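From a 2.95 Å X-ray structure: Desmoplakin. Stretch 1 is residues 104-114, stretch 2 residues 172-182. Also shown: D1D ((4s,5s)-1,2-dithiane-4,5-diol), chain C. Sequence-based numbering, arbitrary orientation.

Stretch 1 (104-114) REIMWINDCEE
Stretch 2, residues 172-182: AYMDTLQTQWS

Two helices of one chain pack side by side in nearly the same direction, joined by an apolar seam of isoleucine and leucine and one side-chain hydrogen bond. Both stretches are helical throughout, with phi/psi near -62/-42. Their axes approach to 9.6 Å, and the N-to-C directions differ by 23°. The register sets Ile-106 CA 5.8 Å from Leu-177 CA and Ile-109 CA 6.8 Å from Trp-181 CA. The contact buries 444 Å², both sides summed.

Leu-177 (chi1 t, chi2 p) anchors the seam. Its CD1 lies 3.7 Å from Ile-106 CG1, 3.8 Å from Glu-105 CB and 4.1 Å from Ile-109 CD1. Both isoleucines are m, t. Ile-106 CD1 also reaches Thr-176 CG2 (chi1 m) at 3.6 Å. One turn on, Ile-109 points toward the partner helix. Its CD1 meets the edge of the Trp-181 ring, 3.7 Å from CE3 (chi1 t, chi2 -114°).

Gln-180 (m, m, chi3 79°) also points toward its partner. Its NE2 donates to Asn-110 OD1 at 3.0 Å with a near-linear 166° angle; Asn-110 has chi1 m and chi2 2°. This pairs two amides beside the apolar seam.

The dithiane D1D sits by the second helix, its S4 3.7 Å from Leu-177 CD2.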

ATOM      1  N   ARG A 104     -14.392  16.516  23.798  1.00 75.98           N
ATOM      2  CA  ARG A 104     -14.975  15.272  23.309  1.00 80.71           C
ATOM      3  C   ARG A 104     -14.580  15.007  21.861  1.00 75.84           C
ATOM      4  O   ARG A 104     -14.528  13.859  21.422  1.00 78.64           O
ATOM      5  CB  ARG A 104     -16.502  15.304  23.427  1.00 85.88           C
ATOM      6  CG  ARG A 104     -17.027  15.537  24.835  1.00 92.19           C
ATOM      7  CD  ARG A 104     -18.423  14.954  24.987  1.00100.93           C
ATOM      8  NE  ARG A 104     -18.425  13.516  24.728  1.00106.78           N
ATOM      9  CZ  ARG A 104     -19.521  12.774  24.610  1.00111.57           C
ATOM     10  NH1 ARG A 104     -20.719  13.335  24.724  1.00114.70           N
ATOM     11  NH2 ARG A 104     -19.420  11.471  24.374  1.00112.56           N
ATOM     12  N   GLU A 105     -14.311  16.074  21.121  1.00 89.02           N
ATOM     13  CA  GLU A 105     -13.952  15.950  19.719  1.00 85.49           C
ATOM     14  C   GLU A 105     -12.534  15.414  19.564  1.00 83.36           C
ATOM     15  O   GLU A 105     -12.215  14.737  18.585  1.00 82.64           O
ATOM     16  CB  GLU A 105     -14.087  17.298  19.021  1.00 81.96           C
ATOM     17  CG  GLU A 105     -14.807  17.225  17.699  1.00 81.94           C
ATOM     18  CD  GLU A 105     -16.110  16.461  17.790  1.00 85.98           C
ATOM     19  OE1 GLU A 105     -16.059  15.216  17.878  1.00 88.95           O
ATOM     20  OE2 GLU A 105     -17.187  17.101  17.773  1.00 87.04           O
ATOM     21  N   ILE A 106     -11.684  15.723  20.537  1.00 67.03           N
ATOM     22  CA  ILE A 106     -10.306  15.260  20.523  1.00 65.49           C
ATOM     23  C   ILE A 106     -10.229  13.781  20.881  1.00 69.97           C
ATOM     24  O   ILE A 106      -9.442  13.030  20.300  1.00 69.12           O
ATOM     25  CB  ILE A 106      -9.438  16.089  21.487  1.00 64.18           C
ATOM     26  CG1 ILE A 106      -8.944  17.353  20.783  1.00 60.38           C
ATOM     27  CG2 ILE A 106      -8.260  15.277  21.992  1.00 63.87           C
ATOM     28  CD1 ILE A 106      -8.549  18.478  21.723  1.00 59.98           C
ATOM     29  N   MET A 107     -11.057  13.358  21.829  1.00 64.28           N
ATOM     30  CA  MET A 107     -11.059  11.958  22.228  1.00 68.35           C
ATOM     31  C   MET A 107     -11.509  11.074  21.074  1.00 70.65           C
ATOM     32  O   MET A 107     -11.035   9.950  20.919  1.00 71.76           O
ATOM     33  CB  MET A 107     -11.941  11.718  23.453  1.00 74.88           C
ATOM     34  CG  MET A 107     -11.470  10.531  24.278  1.00 79.29           C
ATOM     35  SD  MET A 107     -12.707   9.856  25.389  1.00 83.74           S
ATOM     36  CE  MET A 107     -13.841   9.099  24.225  1.00 88.42           C
ATOM     37  N   TRP A 108     -12.425  11.595  20.266  1.00 70.83           N
ATOM     38  CA  TRP A 108     -12.945  10.860  19.125  1.00 71.79           C
ATOM     39  C   TRP A 108     -11.827  10.575  18.133  1.00 66.89           C
ATOM     40  O   TRP A 108     -11.623   9.436  17.713  1.00 69.72           O
ATOM     41  CB  TRP A 108     -14.068  11.650  18.447  1.00 69.93           C
ATOM     42  CG  TRP A 108     -14.760  10.888  17.365  1.00 72.07           C
ATOM     43  CD1 TRP A 108     -15.871  10.110  17.494  1.00 79.42           C
ATOM     44  CD2 TRP A 108     -14.378  10.817  15.984  1.00 67.83           C
ATOM     45  NE1 TRP A 108     -16.209   9.564  16.281  1.00 79.43           N
ATOM     46  CE2 TRP A 108     -15.307   9.982  15.337  1.00 72.25           C
ATOM     47  CE3 TRP A 108     -13.340  11.379  15.232  1.00 67.19           C
ATOM     48  CZ2 TRP A 108     -15.234   9.696  13.976  1.00 70.25           C
ATOM     49  CZ3 TRP A 108     -13.270  11.094  13.881  1.00 65.92           C
ATOM     50  CH2 TRP A 108     -14.211  10.262  13.267  1.00 69.75           C
ATOM     51  N   ILE A 109     -11.099  11.621  17.767  1.00 72.30           N
ATOM     52  CA  ILE A 109     -10.000  11.483  16.829  1.00 68.53           C
ATOM     53  C   ILE A 109      -8.917  10.599  17.423  1.00 69.98           C
ATOM     54  O   ILE A 109      -8.386   9.720  16.750  1.00 70.09           O
ATOM     55  CB  ILE A 109      -9.411  12.848  16.471  1.00 66.25           C
ATOM     56  CG1 ILE A 109     -10.516  13.772  15.948  1.00 65.92           C
ATOM     57  CG2 ILE A 109      -8.292  12.690  15.450  1.00 64.06           C
ATOM     58  CD1 ILE A 109     -10.090  15.221  15.819  1.00 63.68           C
ATOM     59  N   ASN A 110      -8.603  10.825  18.694  1.00 72.74           N
ATOM     60  CA  ASN A 110      -7.605  10.016  19.388  1.00 72.30           C
ATOM     61  C   ASN A 110      -7.920   8.528  19.343  1.00 76.82           C
ATOM     62  O   ASN A 110      -7.031   7.704  19.131  1.00 76.05           O
ATOM     63  CB  ASN A 110      -7.464  10.470  20.841  1.00 72.99           C
ATOM     64  CG  ASN A 110      -6.540  11.659  20.991  1.00 68.33           C
ATOM     65  OD1 ASN A 110      -6.014  12.178  20.005  1.00 65.09           O
ATOM     66  ND2 ASN A 110      -6.335  12.097  22.227  1.00 68.96           N
ATOM     67  N   ASP A 111      -9.188   8.190  19.549  1.00 70.00           N
ATOM     68  CA  ASP A 111      -9.624   6.799  19.493  1.00 76.00           C
ATOM     69  C   ASP A 111      -9.502   6.239  18.080  1.00 74.88           C
ATOM     70  O   ASP A 111      -9.116   5.088  17.893  1.00 77.07           O
ATOM     71  CB  ASP A 111     -11.052   6.648  20.028  1.00 83.53           C
ATOM     72  CG  ASP A 111     -11.118   6.733  21.546  1.00 83.34           C
ATOM     73  OD1 ASP A 111     -10.046   6.694  22.184  1.00 79.22           O
ATOM     74  OD2 ASP A 111     -12.235   6.834  22.101  1.00 86.97           O
ATOM     75  N   CYS A 112      -9.827   7.057  17.085  1.00 81.99           N
ATOM     76  CA  CYS A 112      -9.617   6.658  15.703  1.00 80.88           C
ATOM     77  C   CYS A 112      -8.145   6.378  15.466  1.00 76.10           C
ATOM     78  O   CYS A 112      -7.785   5.406  14.807  1.00 76.80           O
ATOM     79  CB  CYS A 112     -10.087   7.744  14.745  1.00 76.43           C
ATOM     80  SG  CYS A 112     -11.847   7.716  14.464  1.00 80.25           S
ATOM     81  N   GLU A 113      -7.299   7.247  16.002  1.00 80.12           N
ATOM     82  CA  GLU A 113      -5.866   7.102  15.835  1.00 76.37           C
ATOM     83  C   GLU A 113      -5.395   5.836  16.523  1.00 78.85           C
ATOM     84  O   GLU A 113      -4.660   5.046  15.940  1.00 78.50           O
ATOM     85  CB  GLU A 113      -5.126   8.308  16.409  1.00 72.67           C
ATOM     86  CG  GLU A 113      -3.621   8.220  16.242  1.00 70.02           C
ATOM     87  CD  GLU A 113      -2.870   8.998  17.303  1.00 68.51           C
ATOM     88  OE1 GLU A 113      -3.540   9.605  18.164  1.00 69.31           O
ATOM     89  OE2 GLU A 113      -1.617   8.998  17.279  1.00 67.13           O
ATOM     90  N   GLU A 114      -5.828   5.643  17.763  1.00 87.07           N
ATOM     91  CA  GLU A 114      -5.385   4.501  18.555  1.00 91.11           C
ATOM     92  C   GLU A 114      -5.678   3.196  17.829  1.00 93.16           C
ATOM     93  O   GLU A 114      -4.948   2.217  17.965  1.00 92.42           O
ATOM     94  CB  GLU A 114      -6.053   4.505  19.934  1.00 93.82           C
ATOM     95  CG  GLU A 114      -5.425   3.539  20.934  1.00 94.33           C
ATOM     96  CD  GLU A 114      -3.989   3.907  21.282  1.00 94.61           C
ATOM     97  OE1 GLU A 114      -3.680   5.122  21.351  1.00 93.18           O
ATOM     98  OE2 GLU A 114      -3.167   2.981  21.486  1.00 94.65           O
ATOM     99  N   ALA A 172      -5.714  28.157  21.740  1.00 79.05           N
ATOM    100  CA  ALA A 172      -4.650  27.208  22.036  1.00 76.09           C
ATOM    101  C   ALA A 172      -5.214  25.794  22.099  1.00 72.74           C
ATOM    102  O   ALA A 172      -4.595  24.844  21.626  1.00 71.48           O
ATOM    103  CB  ALA A 172      -3.968  27.567  23.344  1.00 75.27           C
ATOM    104  N   TYR A 173      -6.395  25.664  22.694  1.00 74.20           N
ATOM    105  CA  TYR A 173      -7.052  24.371  22.801  1.00 72.66           C
ATOM    106  C   TYR A 173      -7.446  23.885  21.412  1.00 72.84           C
ATOM    107  O   TYR A 173      -7.300  22.707  21.094  1.00 71.24           O
ATOM    108  CB  TYR A 173      -8.282  24.479  23.700  1.00 72.90           C
ATOM    109  CG  TYR A 173      -8.686  23.187  24.375  1.00 72.34           C
ATOM    110  CD1 TYR A 173      -7.914  22.641  25.390  1.00 71.97           C
ATOM    111  CD2 TYR A 173      -9.856  22.533  24.019  1.00 72.68           C
ATOM    112  CE1 TYR A 173      -8.284  21.468  26.018  1.00 73.13           C
ATOM    113  CE2 TYR A 173     -10.236  21.361  24.643  1.00 74.39           C
ATOM    114  CZ  TYR A 173      -9.447  20.831  25.642  1.00 75.36           C
ATOM    115  OH  TYR A 173      -9.823  19.663  26.266  1.00 77.99           O
ATOM    116  N   MET A 174      -7.938  24.805  20.586  1.00 71.62           N
ATOM    117  CA  MET A 174      -8.298  24.490  19.209  1.00 72.58           C
ATOM    118  C   MET A 174      -7.065  24.074  18.418  1.00 73.66           C
ATOM    119  O   MET A 174      -7.121  23.158  17.600  1.00 72.85           O
ATOM    120  CB  MET A 174      -8.972  25.687  18.536  1.00 76.70           C
ATOM    121  CG  MET A 174     -10.208  26.206  19.262  1.00 76.10           C
ATOM    122  SD  MET A 174     -11.579  25.030  19.323  1.00 72.86           S
ATOM    123  CE  MET A 174     -11.798  24.670  17.583  1.00 74.86           C
ATOM    124  N   ASP A 175      -5.950  24.758  18.660  1.00 76.29           N
ATOM    125  CA  ASP A 175      -4.675  24.374  18.059  1.00 76.44           C
ATOM    126  C   ASP A 175      -4.429  22.888  18.277  1.00 72.47           C
ATOM    127  O   ASP A 175      -4.026  22.173  17.363  1.00 72.75           O
ATOM    128  CB  ASP A 175      -3.523  25.182  18.666  1.00 77.51           C
ATOM    129  CG  ASP A 175      -3.428  26.587  18.099  1.00 83.40           C
ATOM    130  OD1 ASP A 175      -2.517  27.334  18.519  1.00 85.62           O
ATOM    131  OD2 ASP A 175      -4.255  26.937  17.228  1.00 86.75           O
ATOM    132  N   THR A 176      -4.673  22.437  19.502  1.00 65.67           N
ATOM    133  CA  THR A 176      -4.546  21.032  19.848  1.00 63.17           C
ATOM    134  C   THR A 176      -5.408  20.185  18.925  1.00 63.33           C
ATOM    135  O   THR A 176      -4.912  19.274  18.261  1.00 62.82           O
ATOM    136  CB  THR A 176      -4.938  20.786  21.316  1.00 62.08           C
ATOM    137  OG1 THR A 176      -3.915  21.304  22.171  1.00 61.83           O
ATOM    138  CG2 THR A 176      -5.091  19.304  21.593  1.00 61.27           C
ATOM    139  N   LEU A 177      -6.699  20.497  18.880  1.00 64.03           N
ATOM    140  CA  LEU A 177      -7.630  19.805  17.995  1.00 63.87           C
ATOM    141  C   LEU A 177      -7.077  19.733  16.575  1.00 65.12           C
ATOM    142  O   LEU A 177      -6.946  18.653  16.008  1.00 64.34           O
ATOM    143  CB  LEU A 177      -8.982  20.516  17.989  1.00 64.81           C
ATOM    144  CG  LEU A 177     -10.087  19.888  17.139  1.00 65.23           C
ATOM    145  CD1 LEU A 177     -10.741  18.740  17.881  1.00 64.90           C
ATOM    146  CD2 LEU A 177     -11.124  20.930  16.771  1.00 66.97           C
ATOM    147  N   GLN A 178      -6.749  20.893  16.008  1.00 65.12           N
ATOM    148  CA  GLN A 178      -6.178  20.964  14.666  1.00 68.48           C
ATOM    149  C   GLN A 178      -5.014  19.989  14.493  1.00 67.29           C
ATOM    150  O   GLN A 178      -4.929  19.287  13.488  1.00 67.95           O
ATOM    151  CB  GLN A 178      -5.719  22.391  14.350  1.00 74.27           C
ATOM    152  CG  GLN A 178      -4.924  22.523  13.053  1.00 79.28           C
ATOM    153  CD  GLN A 178      -5.770  22.301  11.811  1.00 82.62           C
ATOM    154  OE1 GLN A 178      -6.675  23.081  11.514  1.00 85.89           O
ATOM    155  NE2 GLN A 178      -5.475  21.236  11.077  1.00 81.60           N
ATOM    156  N   THR A 179      -4.121  19.958  15.477  1.00 69.25           N
ATOM    157  CA  THR A 179      -2.955  19.083  15.428  1.00 67.49           C
ATOM    158  C   THR A 179      -3.362  17.618  15.320  1.00 65.46           C
ATOM    159  O   THR A 179      -2.829  16.876  14.493  1.00 65.85           O
ATOM    160  CB  THR A 179      -2.054  19.258  16.665  1.00 65.59           C
ATOM    161  OG1 THR A 179      -1.422  20.544  16.633  1.00 68.43           O
ATOM    162  CG2 THR A 179      -0.984  18.178  16.694  1.00 64.17           C
ATOM    163  N   GLN A 180      -4.308  17.205  16.157  1.00 66.09           N
ATOM    164  CA  GLN A 180      -4.787  15.832  16.137  1.00 65.09           C
ATOM    165  C   GLN A 180      -5.459  15.503  14.811  1.00 65.84           C
ATOM    166  O   GLN A 180      -5.249  14.434  14.243  1.00 65.84           O
ATOM    167  CB  GLN A 180      -5.753  15.593  17.294  1.00 65.13           C
ATOM    168  CG  GLN A 180      -5.092  15.714  18.642  1.00 64.99           C
ATOM    169  CD  GLN A 180      -3.723  15.074  18.648  1.00 63.73           C
ATOM    170  OE1 GLN A 180      -2.754  15.660  18.167  1.00 63.32           O
ATOM    171  NE2 GLN A 180      -3.637  13.856  19.171  1.00 64.18           N
ATOM    172  N   TRP A 181      -6.267  16.435  14.323  1.00 61.46           N
ATOM    173  CA  TRP A 181      -6.978  16.261  13.070  1.00 62.93           C
ATOM    174  C   TRP A 181      -6.013  16.068  11.905  1.00 64.71           C
ATOM    175  O   TRP A 181      -6.156  15.135  11.111  1.00 64.84           O
ATOM    176  CB  TRP A 181      -7.875  17.468  12.808  1.00 64.86           C
ATOM    177  CG  TRP A 181      -8.706  17.316  11.585  1.00 66.99           C
ATOM    178  CD1 TRP A 181      -8.626  18.052  10.437  1.00 71.23           C
ATOM    179  CD2 TRP A 181      -9.735  16.349  11.373  1.00 66.29           C
ATOM    180  NE1 TRP A 181      -9.551  17.605   9.528  1.00 72.59           N
ATOM    181  CE2 TRP A 181     -10.243  16.560  10.078  1.00 69.31           C
ATOM    182  CE3 TRP A 181     -10.278  15.328  12.155  1.00 64.77           C
ATOM    183  CZ2 TRP A 181     -11.269  15.785   9.551  1.00 69.86           C
ATOM    184  CZ3 TRP A 181     -11.296  14.562  11.629  1.00 66.09           C
ATOM    185  CH2 TRP A 181     -11.781  14.792  10.341  1.00 68.11           C
ATOM    186  N   SER A 182      -5.032  16.957  11.795  1.00 69.77           N
ATOM    187  CA  SER A 182      -4.068  16.879  10.704  1.00 73.13           C
ATOM    188  C   SER A 182      -3.342  15.540  10.713  1.00 70.58           C
ATOM    189  O   SER A 182      -3.037  14.979   9.657  1.00 72.51           O
ATOM    190  CB  SER A 182      -3.062  18.025  10.788  1.00 77.40           C
ATOM    191  OG  SER A 182      -3.661  19.245  10.391  1.00 82.40           O
TER
HETATM  192  S1  D1D C   1      -9.558  22.872  13.535  1.00172.70           S
HETATM  193  C1  D1D C   1      -9.967  24.260  12.531  1.00174.29           C
HETATM  194  C2  D1D C   1     -10.273  23.848  11.090  1.00171.97           C
HETATM  195  O2  D1D C   1      -9.558  24.714  10.201  1.00174.05           O
HETATM  196  C3  D1D C   1      -9.914  22.395  10.774  1.00170.57           C
HETATM  197  O3  D1D C   1      -9.851  22.235   9.351  1.00170.61           O
HETATM  198  C4  D1D C   1     -10.936  21.404  11.325  1.00166.89           C
HETATM  199  S4  D1D C   1     -10.854  21.427  13.082  1.00167.16           S